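Side-chain contact in HTH-type transcriptional regulator YgaV (PDB 3CUO), which regulates gene expression in response to sulfide, acting as both repressor and activator and, when sulfide is absent, repressing many anaerobic respiratory genes: residues Lys19-Pro24 with Asn87-Thr92. Numbering follows the deposited sequence.
Sequences KAMSHP and NAIIAT
Met21, on helix 11-21, reaches across to Ile89 and Ile90 on helix 84-97, and this purely apolar meeting is the whole of the contact. Its CE lies 3.4 Å from CG2 of Ile89, a tight fit for two methyl groups, while SD sits 3.7 Å from CD1 of the same isoleucine. The thioether thus straddles both branches of Ile89, the two side chains crossing at a slant. Met21 runs out extended through chi2 (-173°) and bends only at chi3 (59°), a turn about the SD-CG bond that brings CE to the CG2 branch. The second touch is looser, CE standing 4.3 Å from CG1 of Ile90. A long, unbranched methionine suits a place where the backbones stay well apart, Met21 CA and Ile89 CA being 9.3 Å from each other; the beta-branched isoleucine offers a broad surface to meet it. Leu27 and Leu30 of helix 24-33 also pack on Met21, and Leu17 and Leu18 on Ile89. Trimming Met21 to an alanine would probably leave a gap beside Ile89 CG2 and take away the contact with Ile90 as well.

No hydrogen bond links the segments. Ser22 OG donates to Lys19 O at 2.6 Å, serine being short enough to fold back, and His23 N-caps helix 24-33, its ND1 accepting from Lys25 N. Both helices also meet the second subunit, as in ArsR-family dimers: Ser22 packs on its Ala15, and Thr92 OG1 hydrogen-bonds to Thr92 OG1 of that subunit. Between the segments themselves, the join rests on apolar burial and side-chain fit.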
loop_
_atom_site.group_PDB
_atom_site.type_symbol
_atom_site.label_atom_id
_atom_site.label_comp_id
_atom_site.label_asym_id
_atom_site.label_seq_id
_atom_site.Cartn_x
_atom_site.Cartn_y
_atom_site.Cartn_z
ATOM N N LYS A 19 -3.774 -0.350 3.399
ATOM C CA LYS A 19 -5.087 -0.973 3.241
ATOM C C LYS A 19 -6.145 0.011 2.769
ATOM O O LYS A 19 -6.961 -0.335 1.898
ATOM C CB LYS A 19 -5.488 -1.638 4.537
ATOM C CG LYS A 19 -6.877 -2.278 4.497
ATOM C CD LYS A 19 -6.949 -3.432 5.500
ATOM C CE LYS A 19 -8.369 -3.598 6.100
ATOM N NZ LYS A 19 -8.808 -5.074 6.154
ATOM N N ALA A 20 -6.116 1.257 3.300
ATOM C CA ALA A 20 -7.042 2.271 2.847
ATOM C C ALA A 20 -6.877 2.697 1.384
ATOM O O ALA A 20 -7.806 3.226 0.772
ATOM C CB ALA A 20 -6.964 3.559 3.801
ATOM N N MET A 21 -5.667 2.581 0.858
ATOM C CA MET A 21 -5.392 2.951 -0.495
ATOM C C MET A 21 -5.569 1.741 -1.435
ATOM O O MET A 21 -5.504 1.916 -2.627
ATOM C CB MET A 21 -3.900 3.405 -0.595
ATOM C CG MET A 21 -3.518 4.645 0.285
ATOM S SD MET A 21 -1.811 5.330 0.026
ATOM C CE MET A 21 -1.770 5.751 -1.671
ATOM N N SER A 22 -5.795 0.533 -0.919
ATOM C CA SER A 22 -5.708 -0.703 -1.744
ATOM C C SER A 22 -6.927 -1.075 -2.567
ATOM O O SER A 22 -7.257 -2.237 -2.686
ATOM C CB SER A 22 -5.325 -1.912 -0.879
ATOM O OG SER A 22 -6.220 -2.120 0.197
ATOM N N HIS A 23 -7.552 -0.068 -3.188
ATOM C CA HIS A 23 -8.708 -0.238 -4.079
ATOM C C HIS A 23 -8.385 0.571 -5.320
ATOM O O HIS A 23 -7.795 1.640 -5.192
ATOM C CB HIS A 23 -9.968 0.241 -3.408
ATOM C CG HIS A 23 -11.222 -0.040 -4.193
ATOM N ND1 HIS A 23 -11.519 0.580 -5.392
ATOM C CD2 HIS A 23 -12.268 -0.853 -3.915
ATOM C CE1 HIS A 23 -12.657 0.108 -5.854
ATOM N NE2 HIS A 23 -13.150 -0.736 -4.960
ATOM N N PRO A 24 -8.596 -0.019 -6.528
ATOM C CA PRO A 24 -8.187 0.705 -7.707
ATOM C C PRO A 24 -8.863 2.076 -7.894
ATOM O O PRO A 24 -8.236 3.020 -8.353
ATOM C CB PRO A 24 -8.586 -0.261 -8.876
ATOM C CG PRO A 24 -9.423 -1.319 -8.232
ATOM C CD PRO A 24 -9.115 -1.381 -6.843
ATOM N N ASN A 87 0.680 11.220 -1.119
ATOM C CA ASN A 87 1.409 11.753 -2.252
ATOM C C ASN A 87 2.720 10.980 -2.473
ATOM O O ASN A 87 3.097 10.727 -3.625
ATOM C CB ASN A 87 1.694 13.208 -2.006
ATOM C CG ASN A 87 0.419 14.081 -2.140
ATOM O OD1 ASN A 87 0.181 14.988 -1.343
ATOM N ND2 ASN A 87 -0.381 13.778 -3.109
ATOM N N ALA A 88 3.371 10.610 -1.373
ATOM C CA ALA A 88 4.612 9.777 -1.438
ATOM C C ALA A 88 4.379 8.434 -2.073
ATOM O O ALA A 88 5.186 7.955 -2.876
ATOM C CB ALA A 88 5.191 9.591 -0.043
ATOM N N ILE A 89 3.284 7.769 -1.683
ATOM C CA ILE A 89 3.004 6.439 -2.205
ATOM C C ILE A 89 2.588 6.527 -3.653
ATOM O O ILE A 89 3.047 5.748 -4.502
ATOM C CB ILE A 89 1.977 5.748 -1.331
ATOM C CG1 ILE A 89 2.647 5.462 -0.001
ATOM C CG2 ILE A 89 1.368 4.459 -2.039
ATOM C CD1 ILE A 89 1.742 5.280 1.112
ATOM N N ILE A 90 1.689 7.459 -3.964
ATOM C CA ILE A 90 1.346 7.731 -5.347
ATOM C C ILE A 90 2.546 7.951 -6.266
ATOM O O ILE A 90 2.631 7.384 -7.344
ATOM C CB ILE A 90 0.307 8.944 -5.448
ATOM C CG1 ILE A 90 -1.053 8.452 -4.974
ATOM C CG2 ILE A 90 0.249 9.435 -6.849
ATOM C CD1 ILE A 90 -2.233 9.435 -5.359
ATOM N N ALA A 91 3.476 8.770 -5.828
ATOM C CA ALA A 91 4.666 9.078 -6.601
ATOM C C ALA A 91 5.540 7.824 -6.780
ATOM O O ALA A 91 6.084 7.583 -7.888
ATOM C CB ALA A 91 5.447 10.187 -5.884
ATOM N N THR A 92 5.656 6.987 -5.742
ATOM C CA THR A 92 6.379 5.704 -5.923
ATOM C C THR A 92 5.631 4.779 -6.888
ATOM O O THR A 92 6.256 4.104 -7.717
ATOM C CB THR A 92 6.594 5.037 -4.561
ATOM O OG1 THR A 92 7.396 5.912 -3.761
ATOM C CG2 THR A 92 7.279 3.692 -4.663
#